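PDB 4FTD: uncharacterized protein, which is of unknown function but combines a six-bladed beta-propeller with an immunoglobulin-like domain and may take part in carbohydrate metabolism. Local coordinates for residues P110-D115 / F347-Y352; L149-P154 / V202-L207. All blocks are in the same frame, centred on the assembly; numbering follows the deposited sequence.

Interaction 1 of 2, residues P110-D115 / F347-Y352; sequences PVFGAD and FNEERY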
# COMPACT_ATOMS: atom_id res chain seq x y z
N PRO A 110 -10.94 -9.57 17.17
CA PRO A 110 -9.65 -9.04 16.73
C PRO A 110 -9.76 -8.36 15.38
O PRO A 110 -10.61 -8.73 14.59
CB PRO A 110 -8.79 -10.29 16.63
CG PRO A 110 -9.35 -11.19 17.66
CD PRO A 110 -10.83 -10.99 17.49
N VAL A 111 -8.93 -7.35 15.15
CA VAL A 111 -8.92 -6.60 13.90
C VAL A 111 -7.51 -6.60 13.34
O VAL A 111 -6.53 -6.70 14.08
CB VAL A 111 -9.48 -5.18 14.07
CG1 VAL A 111 -10.93 -5.23 14.50
CG2 VAL A 111 -8.66 -4.41 15.09
N PHE A 112 -7.40 -6.51 12.01
CA PHE A 112 -6.14 -6.64 11.31
C PHE A 112 -5.97 -5.60 10.23
O PHE A 112 -6.92 -4.95 9.83
CB PHE A 112 -6.04 -8.05 10.71
CG PHE A 112 -6.16 -9.13 11.74
CD1 PHE A 112 -5.09 -9.42 12.57
CD2 PHE A 112 -7.34 -9.82 11.92
CE1 PHE A 112 -5.19 -10.40 13.56
CE2 PHE A 112 -7.46 -10.79 12.92
CZ PHE A 112 -6.37 -11.09 13.74
N GLY A 113 -4.73 -5.44 9.80
CA GLY A 113 -4.39 -4.55 8.72
C GLY A 113 -4.33 -3.08 9.12
O GLY A 113 -4.23 -2.74 10.28
N ALA A 114 -4.33 -2.24 8.10
CA ALA A 114 -4.30 -0.79 8.23
C ALA A 114 -5.71 -0.25 8.40
O ALA A 114 -6.68 -0.84 7.93
CB ALA A 114 -3.69 -0.18 6.98
N ASP A 115 -5.82 0.88 9.08
CA ASP A 115 -7.10 1.56 9.19
C ASP A 115 -7.09 2.67 8.13
O ASP A 115 -6.58 3.77 8.35
CB ASP A 115 -7.28 2.12 10.56
CG ASP A 115 -8.68 2.64 10.79
OD1 ASP A 115 -9.44 2.87 9.82
OD2 ASP A 115 -8.99 2.82 11.96
N PHE A 347 0.94 -6.26 5.51
CA PHE A 347 0.93 -5.37 6.66
C PHE A 347 -0.08 -5.83 7.71
O PHE A 347 -1.28 -5.92 7.42
CB PHE A 347 0.59 -3.95 6.22
CG PHE A 347 0.56 -2.96 7.34
CD1 PHE A 347 1.74 -2.44 7.85
CD2 PHE A 347 -0.66 -2.51 7.87
CE1 PHE A 347 1.72 -1.51 8.90
CE2 PHE A 347 -0.69 -1.60 8.93
CZ PHE A 347 0.50 -1.09 9.44
N ASN A 348 0.42 -6.08 8.93
CA ASN A 348 -0.40 -6.46 10.09
C ASN A 348 -1.42 -7.55 9.72
O ASN A 348 -2.64 -7.43 9.97
CB ASN A 348 -1.07 -5.19 10.68
CG ASN A 348 -1.69 -5.42 12.05
OD1 ASN A 348 -1.19 -6.20 12.85
ND2 ASN A 348 -2.79 -4.70 12.33
N GLU A 349 -0.89 -8.59 9.08
CA GLU A 349 -1.65 -9.79 8.69
C GLU A 349 -2.67 -9.60 7.57
O GLU A 349 -3.47 -10.49 7.31
CB GLU A 349 -2.25 -10.47 9.90
CG GLU A 349 -1.18 -10.77 10.95
CD GLU A 349 -1.75 -11.40 12.19
OE1 GLU A 349 -2.48 -12.40 12.06
OE2 GLU A 349 -1.46 -10.88 13.30
N GLU A 350 -2.61 -8.48 6.86
CA GLU A 350 -3.39 -8.29 5.64
C GLU A 350 -2.46 -8.11 4.46
O GLU A 350 -1.29 -7.89 4.65
CB GLU A 350 -4.37 -7.14 5.80
CG GLU A 350 -5.54 -7.52 6.71
CD GLU A 350 -6.76 -6.62 6.54
OE1 GLU A 350 -6.67 -5.46 6.07
OE2 GLU A 350 -7.83 -7.11 6.87
N ARG A 351 -3.01 -8.21 3.25
CA ARG A 351 -2.24 -8.13 2.01
C ARG A 351 -3.00 -7.20 1.07
O ARG A 351 -4.17 -7.40 0.81
CB ARG A 351 -2.04 -9.53 1.39
CG ARG A 351 -1.30 -9.53 0.03
CD ARG A 351 -0.98 -10.93 -0.47
NE ARG A 351 -2.20 -11.69 -0.42
CZ ARG A 351 -2.32 -12.98 -0.12
NH1 ARG A 351 -1.27 -13.75 0.07
NH2 ARG A 351 -3.55 -13.50 -0.03
N TYR A 352 -2.29 -6.17 0.59
CA TYR A 352 -2.83 -5.15 -0.29
C TYR A 352 -2.09 -5.08 -1.62
O TYR A 352 -0.92 -5.47 -1.70
CB TYR A 352 -2.74 -3.78 0.39
CG TYR A 352 -3.29 -3.75 1.79
CD1 TYR A 352 -4.62 -4.08 2.03
CD2 TYR A 352 -2.50 -3.39 2.88
CE1 TYR A 352 -5.14 -4.10 3.31
CE2 TYR A 352 -3.03 -3.39 4.18
CZ TYR A 352 -4.35 -3.74 4.39
OH TYR A 352 -4.90 -3.75 5.66
O HOH W 1 -4.52 -4.54 14.47
O HOH W 2 -9.65 -5.42 8.08
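Gly113 and Ala114 are pressed against the tip of a beta hairpin, whose type I' turn runs from Phe347 to Glu350. Asn348 grips Gly113 twice: its backbone O accepts from Gly113 N (2.9 Å), and its ND2 donates to Gly113 O at 3.2 Å along an almost straight N-H...O path (173°), with that oxygen lying in the amide plane. CG sits anti to the backbone N (chi1 -167°), and from there the amide is turned so that ND2 faces Gly113 O. One residue on, Ala114 N donates to Tyr352 OH (2.9 Å). The hydroxyl in turn donates to Glu350 OE1 over a very short 2.5 Å, so a buried amide and a carboxylate are joined through one phenol. Close by, Gly113 CA, without a side chain, comes within 3.2 Å of Tyr352 OH, while the edge of the Phe347 ring meets the backbone, CD2 to Ala114 N 3.7 Å, and CE2 packs on Ala114 CB.

Toward Phe112 the packing gives way to solvent. Its exposed ring crosses the Glu349 carboxylate obliquely, CE1 to OE1 3.7 Å, and two waters bridge the segments, one from Val111 O to Asn348 ND2, the other from Phe112 O to Glu350 OE2. Lys448 also bonds Phe112 O and Ala114 O. The contact thus seats the connection between an immunoglobulin-like domain and a beta-propeller against a blade hairpin.

Interaction 2 of 2, residues L149-P154 / V202-L207; sequences LVVSRP and VYLSSL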
# COMPACT_ATOMS: atom_id res chain seq x y z
N LEU A 149 13.03 10.72 -3.91
CA LEU A 149 13.92 10.97 -5.04
C LEU A 149 13.06 11.54 -6.17
O LEU A 149 12.02 10.97 -6.48
CB LEU A 149 14.58 9.66 -5.50
CG LEU A 149 15.26 9.61 -6.89
CD1 LEU A 149 16.48 10.54 -6.89
CD2 LEU A 149 15.60 8.16 -7.30
N VAL A 150 13.49 12.68 -6.74
CA VAL A 150 12.83 13.32 -7.85
C VAL A 150 13.82 13.31 -9.01
O VAL A 150 14.92 13.84 -8.88
CB VAL A 150 12.42 14.76 -7.53
CG1 VAL A 150 11.74 15.33 -8.76
CG2 VAL A 150 11.53 14.76 -6.29
N VAL A 151 13.47 12.61 -10.12
CA VAL A 151 14.43 12.43 -11.22
C VAL A 151 14.13 13.55 -12.21
O VAL A 151 13.58 13.35 -13.28
CB VAL A 151 14.37 11.02 -11.87
CG1 VAL A 151 15.49 10.89 -12.91
CG2 VAL A 151 14.45 9.96 -10.79
N SER A 152 14.51 14.75 -11.82
CA SER A 152 14.26 15.91 -12.64
C SER A 152 15.39 16.18 -13.65
O SER A 152 16.55 16.11 -13.31
CB SER A 152 14.06 17.16 -11.77
OG SER A 152 15.14 17.32 -10.88
N ARG A 153 15.01 16.37 -14.90
CA ARG A 153 15.94 16.83 -15.91
C ARG A 153 15.79 18.37 -15.87
O ARG A 153 14.70 18.89 -15.71
CB ARG A 153 15.56 16.32 -17.29
CG ARG A 153 15.92 14.85 -17.51
CD ARG A 153 15.66 14.50 -18.96
NE ARG A 153 14.21 14.35 -19.13
CZ ARG A 153 13.48 14.75 -20.18
NH1 ARG A 153 14.01 15.41 -21.20
NH2 ARG A 153 12.18 14.53 -20.16
N PRO A 154 16.91 19.09 -16.00
CA PRO A 154 16.87 20.52 -15.79
C PRO A 154 16.12 21.29 -16.89
O PRO A 154 16.40 21.12 -18.05
CB PRO A 154 18.33 20.93 -15.76
CG PRO A 154 19.10 19.78 -16.36
CD PRO A 154 18.27 18.56 -16.17
N VAL A 202 20.68 5.10 -4.41
CA VAL A 202 19.99 5.66 -5.55
C VAL A 202 20.46 4.96 -6.84
O VAL A 202 21.67 4.71 -7.04
CB VAL A 202 20.21 7.16 -5.67
CG1 VAL A 202 19.47 7.70 -6.89
CG2 VAL A 202 19.78 7.83 -4.37
N TYR A 203 19.49 4.63 -7.67
CA TYR A 203 19.73 4.14 -9.01
C TYR A 203 19.07 5.08 -9.99
O TYR A 203 17.92 5.44 -9.78
CB TYR A 203 19.07 2.80 -9.21
CG TYR A 203 19.68 1.67 -8.40
CD1 TYR A 203 19.34 1.48 -7.04
CD2 TYR A 203 20.60 0.83 -8.96
CE1 TYR A 203 19.93 0.46 -6.29
CE2 TYR A 203 21.15 -0.20 -8.24
CZ TYR A 203 20.81 -0.38 -6.91
OH TYR A 203 21.42 -1.36 -6.16
N LEU A 204 19.76 5.44 -11.07
CA LEU A 204 19.15 6.13 -12.19
C LEU A 204 19.50 5.42 -13.49
O LEU A 204 20.56 4.85 -13.61
CB LEU A 204 19.61 7.59 -12.28
CG LEU A 204 19.34 8.62 -11.17
CD1 LEU A 204 19.83 9.97 -11.61
CD2 LEU A 204 17.88 8.68 -10.80
N SER A 205 18.63 5.55 -14.50
CA SER A 205 18.90 5.02 -15.81
C SER A 205 18.65 6.09 -16.88
O SER A 205 17.72 6.89 -16.74
CB SER A 205 18.07 3.78 -16.06
OG SER A 205 16.67 3.96 -15.75
N SER A 206 19.44 6.03 -17.96
CA SER A 206 19.27 6.93 -19.08
C SER A 206 18.07 6.49 -19.94
O SER A 206 17.45 5.43 -19.66
CB SER A 206 20.56 6.97 -19.93
OG SER A 206 20.78 5.81 -20.69
N LEU A 207 17.75 7.30 -20.93
CA LEU A 207 16.81 6.99 -21.99
C LEU A 207 17.67 6.77 -23.24
O LEU A 207 18.40 7.68 -23.67
CB LEU A 207 15.75 8.08 -22.25
CG LEU A 207 14.85 7.67 -23.45
CD1 LEU A 207 13.72 6.91 -22.87
CD2 LEU A 207 14.32 8.86 -24.20
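Two consecutive blades of the six-bladed propeller face each other where Leu149 and Val151, on strand 147-152, meet Val202 and Leu204, on strand 201-207. The two pairs are made differently. Leu149 and Val202 reach toward each other tip to tip: Leu149 CG stands anti to its backbone N (chi1 164°), and beyond it CD2 comes to 3.9 Å from Val202 CG1, with CD1 of the same leucine little farther from that methyl. Val151 and Leu204 instead slide past each other in opposite directions. Here a single methyl does the work, since Leu204 CD2 lies 3.7 Å from Val151 CG2 and 3.9 Å from Val151 CG1, filling the fork of the valine. The same CD2 also approaches Leu149 CD2 at 4.2 Å, which ties the two pairs into one continuous apolar patch.

Each strand is the second in its four-stranded antiparallel blade, and the short strand segments run 9.7 Å apart with their directions only 20° from parallel. That spacing belongs to sheets stacked face to face, as adjoining propeller blades are, with side chains rather than backbones closing the gap. Leu197, on strand 190-198, touches both Leu149 and Val202 and extends the apolar layer along the second blade.

Alternation along strand 201-207 turns Tyr203 and Ser205 away from this interface: Tyr203 OH bonds His279 O and Ser205 OG bonds Tyr251 OH, both partners belonging to the part of the chain that forms the next blade. On the other strand the backbone bends at Val151, the centre of an inverse gamma turn marked by a weak bond of 3.1 Å from Ser152 N to Val150 O.

Interactions 1 and 2 illustrate two ways in which one propeller is held together. Their centres lie 34 Å apart and their nearest atoms about 21 Å, so they do not touch and share no residues. Along the chain, both segments of interaction 2 fall within the 231 residues that separate 110-115 from 347-352. Interaction 1 is largely polar and fastens the entry into the propeller to the blade that holds strands 342-347 and 350-357, next to the blade in which strand 120-125 pairs with the C-terminal strand 439-446. Interaction 2 is made by apolar side chains, with no polar bond between its segments, and joins successive blades. No catalytic or ligand site is known to relate them.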